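Local structure of YlmD (Geobacillus stearothermophilus, 6T1B) at residues A[11-15]-A[26-30]; A[130-134]-A[157-161]; A[198-204]-A[225-229]. The protein catalyses the phosphorolysis of adenosine, inosine and S-methyl-5'-thioadenosine, also deaminates adenosine, and depends on zinc. All coordinates share one frame; numbering follows the deposited sequence.

Overall arrangement
Contacts 1 and 2 are buried, whereas contact 3 is partly open and lies away from the zinc and inosine sites. The first joins adjacent strands of one six-stranded sheet, largely by backbone hydrogen bonds; the second packs strand 127-133 of the other six-stranded sheet against helix 153-163 through aromatic rings and a methionine; the third sets a proline-rich loop on helix 219-229 with leucines, prolines and a weak hydrogen bond. The 11-15/26-30 pair meets contact 2 through Tyr130, whose hydroxyl is probably hydrogen-bonded to Gly27 O. Contact 2 in turn reaches contact 3 by packing, with Phe131 and Val158 against Leu227. Contacts 1 and 3 do not touch and occupy opposite sides of the chain's centre.

Contact 1 (A[11-15]-A[26-30]); sequences RGWLR and AGLTT
Leu14 and Leu28 exchange a pair of backbone hydrogen bonds, Leu14 N to Leu28 O at 2.7 Å and Leu28 N to Leu14 O at 2.9 Å, both nearly straight. A third bond runs from Thr30 N to Gly12 O at 2.9 Å. Its N-H points well at the oxygen, yet the donor stands above the carbonyl plane, 60° out of it. Gly12, at the centre of an inverse gamma turn, leads into the strand here, and its carbonyl also receives a longer CA-H...O contact from Thr29.

Segments 13-15 and 26-29 form an antiparallel beta hairpin, with Leu14-Leu28 as the hydrogen-bonded pair and Trp13-Thr29 and Arg15-Gly27 as non-hydrogen-bonded pairs on its two sides. The hairpin is the part of a six-stranded sheet lying between strand 6-8 and strand 264-269, the latter bonded to Gly27 and Thr29. The Thr29 side chain is about 7 Å from that of Arg263, which binds inosine.

Among the side-chain contacts, Leu14 crosses Thr30 at about a right angle, its CD2 branch 3.9 Å from Thr30 CG2. Thr30 turns its other branch to the turn, placing OG1 3.3 Å from Gly12 CA. Trp13 and Thr29 lie on the face opposite Leu14 and Leu28. With chi1 at 65°, the indole runs forward along the strand, toward Arg15, and its six-membered ring presents an edge to Gly27 CA and Ala26 O, CZ3 lying 4.2 Å from that oxygen.

Two polar groups find partners beyond the hairpin: Thr29 OG1 is hydrogen-bonded to Leu265 N, and Arg15, whose CG passes 3.9 Å from Ala26 O, carries its guanidinium to a salt bridge with Glu9.

Contact 2 (A[130-134]-A[157-161]); sequences YFVAP and MVWLW
Phe131 reaches from the strand to the helix and meets Met157, Val158 and Trp161. Its CB lies 3.4 Å from Trp161 CH2, a close apolar contact at the far end of the six-membered ring. From there chi1 of -62° sets CG beside the backbone N, and the ring projects toward the helix with one face under Met157. Met157 CG stands almost over the ring centre, 3.5 Å from the centroid, a CH-pi contact. Farther out, CE2 nears Val158 CG2, and CZ at the tip meets Met157 CB at 3.6 Å. The methionine chain, bent at both chi2 and chi3, curls over the same ring: CE comes back to within 4.0 Å of Phe131 CE1, while SD remains higher above the face in a more distant Met-aromatic contact.

Phe131 also points an edge at the face of Trp161, the planes inclined at 58°. The indole reaches farther along the strand, where CZ3 packs 3.9 Å from Ala133 CB and its edge meets the carbonyl carbon of Val132.

The touching residues are all buried: helix 153-163 runs roughly along strand 127-133, their segment axes 22° apart, with Leu138 of the adjacent strand 138-144 and Tyr111 of strand 109-112 touching Trp161, and Val174 of strand 173-176 touching Phe131.

Contact 3 (A[198-204]-A[225-229]); sequences TLPPESP and LQLLA
Leu225 forms the apolar centre, its side chain directed from the helix at the loop. Its CB lies 3.9 Å from Leu199 CD2, and the two leucines pass each other at a slant. With CG anti to the carbonyl carbon (chi1 -68°), the chain runs on to Ser203 and Pro204: CD1 comes 3.4 Å from Pro204 O and 3.8 Å from Ser203 OG, and CD2 is near the Pro204 ring. One turn along the helix, the methyl of Ala229 rests 3.9 Å from Pro200 CG, a small contact toward solvent.

The loop contains a type I beta turn from Pro200 to Ser203, closed by a bond from Ser203 N to Pro200 O, so that residues 199-200, before and at its start, and 203-204, at and after its end, face the same helix.

At the polar edge, Gln226, extended beyond CG, crosses Thr198 at an angle. NE2 donates to Thr198 OG1 at 2.8 Å, but the angle at the hydrogen is just 132°, so the bond is weak. Each group has a further partner: Gln226 NE2 with Thr149 O, and Thr198 OG1 with Leu195 O at the end of helix 189-195.

The contact thereby ties the link between helix 189-195 and strand 207-211 to helix 219-229, where Gln226 and Leu227 pack on Ala154 of helix 153-163, and Leu227 and Leu228 on Ile237 of strand 237-239.

Contact 1 (A[11-15]-A[26-30])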
loop_
_atom_site.group_PDB
_atom_site.type_symbol
_atom_site.label_atom_id
_atom_site.label_comp_id
_atom_site.label_asym_id
_atom_site.label_seq_id
_atom_site.Cartn_x
_atom_site.Cartn_y
_atom_site.Cartn_z
ATOM N N ARG A 11 -17.701 -8.606 2.679
ATOM C CA ARG A 11 -17.111 -9.392 1.606
ATOM C C ARG A 11 -15.596 -9.392 1.765
ATOM O O ARG A 11 -15.088 -9.131 2.869
ATOM C CB ARG A 11 -17.583 -8.872 0.248
ATOM C CG ARG A 11 -19.089 -9.153 -0.030
ATOM C CD ARG A 11 -19.392 -10.648 -0.060
ATOM N NE ARG A 11 -20.806 -10.978 -0.295
ATOM C CZ ARG A 11 -21.710 -11.202 0.656
ATOM N NH1 ARG A 11 -21.387 -11.124 1.946
ATOM N NH2 ARG A 11 -22.956 -11.504 0.315
ATOM N N GLY A 12 -14.867 -9.683 0.684
ATOM C CA GLY A 12 -13.441 -9.928 0.753
ATOM C C GLY A 12 -12.596 -8.666 0.800
ATOM O O GLY A 12 -11.710 -8.476 -0.047
ATOM N N TRP A 13 -12.856 -7.801 1.796
ATOM C CA TRP A 13 -12.015 -6.628 2.009
ATOM C C TRP A 13 -12.082 -6.136 3.446
ATOM O O TRP A 13 -13.022 -6.417 4.207
ATOM C CB TRP A 13 -12.311 -5.480 1.035
ATOM C CG TRP A 13 -13.653 -4.847 1.121
ATOM C CD1 TRP A 13 -14.848 -5.398 0.758
ATOM C CD2 TRP A 13 -13.938 -3.508 1.541
ATOM N NE1 TRP A 13 -15.858 -4.495 0.932
ATOM C CE2 TRP A 13 -15.332 -3.325 1.419
ATOM C CE3 TRP A 13 -13.155 -2.453 2.020
ATOM C CZ2 TRP A 13 -15.955 -2.134 1.753
ATOM C CZ3 TRP A 13 -13.786 -1.270 2.350
ATOM C CH2 TRP A 13 -15.164 -1.121 2.214
ATOM N N LEU A 14 -11.025 -5.405 3.802
ATOM C CA LEU A 14 -10.868 -4.786 5.108
ATOM C C LEU A 14 -10.905 -3.274 4.933
ATOM O O LEU A 14 -10.181 -2.726 4.098
ATOM C CB LEU A 14 -9.522 -5.160 5.738
ATOM C CG LEU A 14 -9.140 -6.642 5.782
ATOM C CD1 LEU A 14 -7.765 -6.820 6.432
ATOM C CD2 LEU A 14 -10.178 -7.475 6.478
ATOM N N ARG A 15 -11.765 -2.612 5.686
ATOM C CA ARG A 15 -11.880 -1.168 5.599
ATOM C C ARG A 15 -10.871 -0.520 6.533
ATOM O O ARG A 15 -10.631 -1.004 7.645
ATOM C CB ARG A 15 -13.298 -0.759 5.995
ATOM C CG ARG A 15 -13.589 0.734 5.990
ATOM C CD ARG A 15 -15.067 0.975 6.387
ATOM N NE ARG A 15 -15.979 1.011 5.239
ATOM C CZ ARG A 15 -17.255 0.612 5.256
ATOM N NH1 ARG A 15 -17.801 0.111 6.358
ATOM N NH2 ARG A 15 -17.985 0.700 4.152
ATOM N N ALA A 26 -11.404 3.564 1.575
ATOM C CA ALA A 26 -10.025 3.142 1.804
ATOM C C ALA A 26 -10.014 1.742 2.402
ATOM O O ALA A 26 -10.739 1.475 3.362
ATOM C CB ALA A 26 -9.303 4.140 2.716
ATOM N N GLY A 27 -9.183 0.861 1.863
ATOM C CA GLY A 27 -9.146 -0.485 2.380
ATOM C C GLY A 27 -8.112 -1.325 1.670
ATOM O O GLY A 27 -7.310 -0.839 0.865
ATOM N N LEU A 28 -8.152 -2.614 2.006
ATOM C CA LEU A 28 -7.277 -3.619 1.410
ATOM C C LEU A 28 -8.116 -4.883 1.237
ATOM O O LEU A 28 -8.836 -5.298 2.157
ATOM C CB LEU A 28 -6.103 -3.939 2.328
ATOM C CG LEU A 28 -5.080 -4.963 1.838
ATOM C CD1 LEU A 28 -4.161 -4.386 0.779
ATOM C CD2 LEU A 28 -4.232 -5.496 2.973
ATOM N N THR A 29 -8.045 -5.483 0.048
ATOM C CA THR A 29 -8.821 -6.707 -0.171
ATOM C C THR A 29 -8.189 -7.887 0.565
ATOM O O THR A 29 -7.014 -7.858 0.925
ATOM C CB THR A 29 -8.924 -7.035 -1.670
ATOM O OG1 THR A 29 -7.634 -7.193 -2.250
ATOM C CG2 THR A 29 -9.661 -5.945 -2.407
ATOM N N THR A 30 -8.998 -8.938 0.780
ATOM C CA THR A 30 -8.501 -10.235 1.224
ATOM C C THR A 30 -8.520 -11.173 0.020
ATOM O O THR A 30 -8.937 -10.807 -1.076
ATOM C CB THR A 30 -9.346 -10.838 2.343
ATOM O OG1 THR A 30 -10.569 -11.277 1.755
ATOM C CG2 THR A 30 -9.542 -9.847 3.459
#

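Contact 2 (A[130-134]-A[157-161])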
loop_
_atom_site.group_PDB
_atom_site.type_symbol
_atom_site.label_atom_id
_atom_site.label_comp_id
_atom_site.label_asym_id
_atom_site.label_seq_id
_atom_site.Cartn_x
_atom_site.Cartn_y
_atom_site.Cartn_z
ATOM N N TYR A 130 -1.095 4.478 3.293
ATOM C CA TYR A 130 -2.219 5.305 2.902
ATOM C C TYR A 130 -2.061 6.685 3.531
ATOM O O TYR A 130 -1.778 6.795 4.727
ATOM C CB TYR A 130 -3.530 4.709 3.434
ATOM C CG TYR A 130 -3.864 3.270 3.036
ATOM C CD1 TYR A 130 -3.172 2.195 3.584
ATOM C CD2 TYR A 130 -4.920 2.993 2.170
ATOM C CE1 TYR A 130 -3.498 0.881 3.248
ATOM C CE2 TYR A 130 -5.247 1.705 1.836
ATOM C CZ TYR A 130 -4.526 0.645 2.373
ATOM O OH TYR A 130 -4.866 -0.667 2.075
ATOM N N PHE A 131 -2.315 7.737 2.738
ATOM C CA PHE A 131 -2.168 9.109 3.181
ATOM C C PHE A 131 -3.480 9.859 2.965
ATOM O O PHE A 131 -4.144 9.666 1.934
ATOM C CB PHE A 131 -1.106 9.829 2.351
ATOM C CG PHE A 131 0.280 9.264 2.441
ATOM C CD1 PHE A 131 0.653 8.143 1.730
ATOM C CD2 PHE A 131 1.245 9.902 3.186
ATOM C CE1 PHE A 131 1.957 7.689 1.797
ATOM C CE2 PHE A 131 2.534 9.435 3.262
ATOM C CZ PHE A 131 2.890 8.340 2.561
ATOM N N VAL A 132 -3.816 10.743 3.885
ATOM C CA VAL A 132 -4.962 11.609 3.693
ATOM C C VAL A 132 -4.654 12.943 4.339
ATOM O O VAL A 132 -4.053 13.014 5.414
ATOM C CB VAL A 132 -6.260 10.980 4.251
ATOM C CG1 VAL A 132 -6.219 10.800 5.746
ATOM C CG2 VAL A 132 -7.486 11.775 3.801
ATOM N N ALA A 133 -5.042 14.008 3.664
ATOM C CA ALA A 133 -5.120 15.337 4.274
ATOM C C ALA A 133 -6.588 15.729 4.131
ATOM O O ALA A 133 -7.004 16.295 3.097
ATOM C CB ALA A 133 -4.182 16.322 3.588
ATOM N N PRO A 134 -7.424 15.447 5.142
ATOM C CA PRO A 134 -8.879 15.595 4.953
ATOM C C PRO A 134 -9.312 17.004 4.627
ATOM O O PRO A 134 -10.231 17.202 3.825
ATOM C CB PRO A 134 -9.461 15.137 6.297
ATOM C CG PRO A 134 -8.435 14.284 6.898
ATOM C CD PRO A 134 -7.101 14.840 6.453
ATOM N N MET A 157 6.472 11.235 -0.358
ATOM C CA MET A 157 5.075 11.659 -0.466
ATOM C C MET A 157 4.855 12.928 0.354
ATOM O O MET A 157 4.254 13.911 -0.117
ATOM C CB MET A 157 4.151 10.555 0.056
ATOM C CG MET A 157 2.668 10.849 -0.143
ATOM S SD MET A 157 2.066 10.682 -1.835
ATOM C CE MET A 157 2.059 8.880 -2.014
ATOM N N VAL A 158 5.355 12.931 1.589
ATOM C CA VAL A 158 5.196 14.085 2.467
ATOM C C VAL A 158 5.842 15.309 1.839
ATOM O O VAL A 158 5.257 16.404 1.814
ATOM C CB VAL A 158 5.786 13.781 3.855
ATOM C CG1 VAL A 158 5.697 15.010 4.744
ATOM C CG2 VAL A 158 5.053 12.644 4.481
ATOM N N TRP A 159 7.068 15.149 1.320
ATOM C CA TRP A 159 7.773 16.258 0.691
ATOM C C TRP A 159 6.993 16.823 -0.491
ATOM O O TRP A 159 6.947 18.046 -0.685
ATOM C CB TRP A 159 9.162 15.801 0.238
ATOM C CG TRP A 159 10.002 16.877 -0.362
ATOM C CD1 TRP A 159 10.734 17.805 0.313
ATOM C CD2 TRP A 159 10.214 17.129 -1.757
ATOM N NE1 TRP A 159 11.386 18.624 -0.575
ATOM C CE2 TRP A 159 11.088 18.230 -1.853
ATOM C CE3 TRP A 159 9.752 16.534 -2.933
ATOM C CZ2 TRP A 159 11.504 18.752 -3.075
ATOM C CZ3 TRP A 159 10.169 17.054 -4.151
ATOM C CH2 TRP A 159 11.037 18.153 -4.211
ATOM N N LEU A 160 6.408 15.951 -1.310
ATOM C CA LEU A 160 5.638 16.436 -2.453
ATOM C C LEU A 160 4.399 17.186 -1.991
ATOM O O LEU A 160 4.063 18.237 -2.547
ATOM C CB LEU A 160 5.235 15.285 -3.368
ATOM C CG LEU A 160 6.376 14.626 -4.145
ATOM C CD1 LEU A 160 5.906 13.345 -4.838
ATOM C CD2 LEU A 160 6.951 15.580 -5.157
ATOM N N TRP A 161 3.716 16.682 -0.962
ATOM C CA TRP A 161 2.531 17.382 -0.483
ATOM C C TRP A 161 2.900 18.752 0.074
ATOM O O TRP A 161 2.166 19.729 -0.116
ATOM C CB TRP A 161 1.776 16.538 0.532
ATOM C CG TRP A 161 1.047 15.386 -0.086
ATOM C CD1 TRP A 161 1.262 14.831 -1.319
ATOM C CD2 TRP A 161 -0.029 14.627 0.498
ATOM N NE1 TRP A 161 0.397 13.783 -1.527
ATOM C CE2 TRP A 161 -0.421 13.659 -0.430
ATOM C CE3 TRP A 161 -0.723 14.719 1.705
ATOM C CZ2 TRP A 161 -1.442 12.757 -0.171
ATOM C CZ3 TRP A 161 -1.728 13.823 1.955
ATOM C CH2 TRP A 161 -2.080 12.857 1.029
#

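Contact 3 (A[198-204]-A[225-229])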
loop_
_atom_site.group_PDB
_atom_site.type_symbol
_atom_site.label_atom_id
_atom_site.label_comp_id
_atom_site.label_asym_id
_atom_site.label_seq_id
_atom_site.Cartn_x
_atom_site.Cartn_y
_atom_site.Cartn_z
ATOM N N THR A 198 18.456 6.132 6.020
ATOM C CA THR A 198 17.171 6.810 5.900
ATOM C C THR A 198 16.554 7.160 7.248
ATOM O O THR A 198 15.491 7.793 7.285
ATOM C CB THR A 198 16.182 5.938 5.116
ATOM O OG1 THR A 198 15.740 4.861 5.952
ATOM C CG2 THR A 198 16.823 5.367 3.852
ATOM N N LEU A 199 17.167 6.739 8.346
ATOM C CA LEU A 199 16.619 6.977 9.672
ATOM C C LEU A 199 17.470 7.993 10.414
ATOM O O LEU A 199 18.672 8.100 10.163
ATOM C CB LEU A 199 16.599 5.674 10.481
ATOM C CG LEU A 199 15.877 4.502 9.822
ATOM C CD1 LEU A 199 16.208 3.194 10.529
ATOM C CD2 LEU A 199 14.365 4.718 9.797
ATOM N N PRO A 200 16.879 8.753 11.345
ATOM C CA PRO A 200 17.673 9.739 12.080
ATOM C C PRO A 200 18.786 9.073 12.855
ATOM O O PRO A 200 18.654 7.921 13.310
ATOM C CB PRO A 200 16.637 10.380 13.022
ATOM C CG PRO A 200 15.323 10.172 12.342
ATOM C CD PRO A 200 15.442 8.837 11.653
ATOM N N PRO A 201 19.908 9.773 13.051
ATOM C CA PRO A 201 21.064 9.131 13.709
ATOM C C PRO A 201 20.767 8.540 15.080
ATOM O O PRO A 201 21.327 7.493 15.430
ATOM C CB PRO A 201 22.099 10.268 13.790
ATOM C CG PRO A 201 21.679 11.252 12.743
ATOM C CD PRO A 201 20.185 11.171 12.666
ATOM N N GLU A 202 19.919 9.185 15.878
ATOM C CA GLU A 202 19.595 8.718 17.225
ATOM C C GLU A 202 18.569 7.600 17.213
ATOM O O GLU A 202 18.241 7.063 18.274
ATOM C CB GLU A 202 19.088 9.912 18.059
ATOM C CG GLU A 202 18.737 9.640 19.536
ATOM C CD GLU A 202 18.732 10.915 20.403
ATOM O OE1 GLU A 202 19.286 10.889 21.527
ATOM O OE2 GLU A 202 18.184 11.946 19.955
ATOM N N SER A 203 18.096 7.200 16.034
ATOM C CA SER A 203 16.821 6.509 15.931
ATOM C C SER A 203 16.941 5.063 16.403
ATOM O O SER A 203 17.952 4.407 16.151
ATOM C CB SER A 203 16.355 6.516 14.480
ATOM O OG SER A 203 15.143 5.798 14.344
ATOM N N PRO A 204 15.914 4.542 17.078
ATOM C CA PRO A 204 15.867 3.091 17.317
ATOM C C PRO A 204 15.740 2.373 15.984
ATOM O O PRO A 204 15.070 2.848 15.072
ATOM C CB PRO A 204 14.617 2.910 18.184
ATOM C CG PRO A 204 13.768 4.107 17.893
ATOM C CD PRO A 204 14.724 5.234 17.618
ATOM N N LEU A 225 8.978 5.450 11.234
ATOM C CA LEU A 225 10.070 6.308 11.681
ATOM C C LEU A 225 10.412 7.347 10.624
ATOM O O LEU A 225 10.692 8.508 10.946
ATOM C CB LEU A 225 11.290 5.451 12.026
ATOM C CG LEU A 225 11.135 4.547 13.250
ATOM C CD1 LEU A 225 12.290 3.547 13.306
ATOM C CD2 LEU A 225 11.085 5.345 14.515
ATOM N N GLN A 226 10.374 6.953 9.348
ATOM C CA GLN A 226 10.620 7.916 8.280
ATOM C C GLN A 226 9.545 8.996 8.258
ATOM O O GLN A 226 9.851 10.172 8.064
ATOM C CB GLN A 226 10.688 7.230 6.921
ATOM C CG GLN A 226 11.991 6.483 6.687
ATOM C CD GLN A 226 12.063 5.875 5.293
ATOM O OE1 GLN A 226 11.261 6.189 4.426
ATOM N NE2 GLN A 226 13.057 5.023 5.073
ATOM N N LEU A 227 8.273 8.599 8.410
ATOM C CA LEU A 227 7.188 9.576 8.386
ATOM C C LEU A 227 7.311 10.558 9.533
ATOM O O LEU A 227 7.076 11.758 9.357
ATOM C CB LEU A 227 5.838 8.874 8.452
ATOM C CG LEU A 227 5.501 8.106 7.187
ATOM C CD1 LEU A 227 4.416 7.077 7.463
ATOM C CD2 LEU A 227 5.042 9.021 6.068
ATOM N N LEU A 228 7.648 10.058 10.723
ATOM C CA LEU A 228 7.881 10.939 11.858
ATOM C C LEU A 228 8.983 11.933 11.538
ATOM O O LEU A 228 8.846 13.131 11.790
ATOM C CB LEU A 228 8.247 10.104 13.084
ATOM C CG LEU A 228 7.107 9.290 13.673
ATOM C CD1 LEU A 228 7.634 8.181 14.588
ATOM C CD2 LEU A 228 6.147 10.208 14.421
ATOM N N ALA A 229 10.079 11.450 10.950
ATOM C CA ALA A 229 11.192 12.339 10.620
ATOM C C ALA A 229 10.801 13.375 9.577
ATOM O O ALA A 229 11.338 14.489 9.578
ATOM C CB ALA A 229 12.378 11.514 10.113
#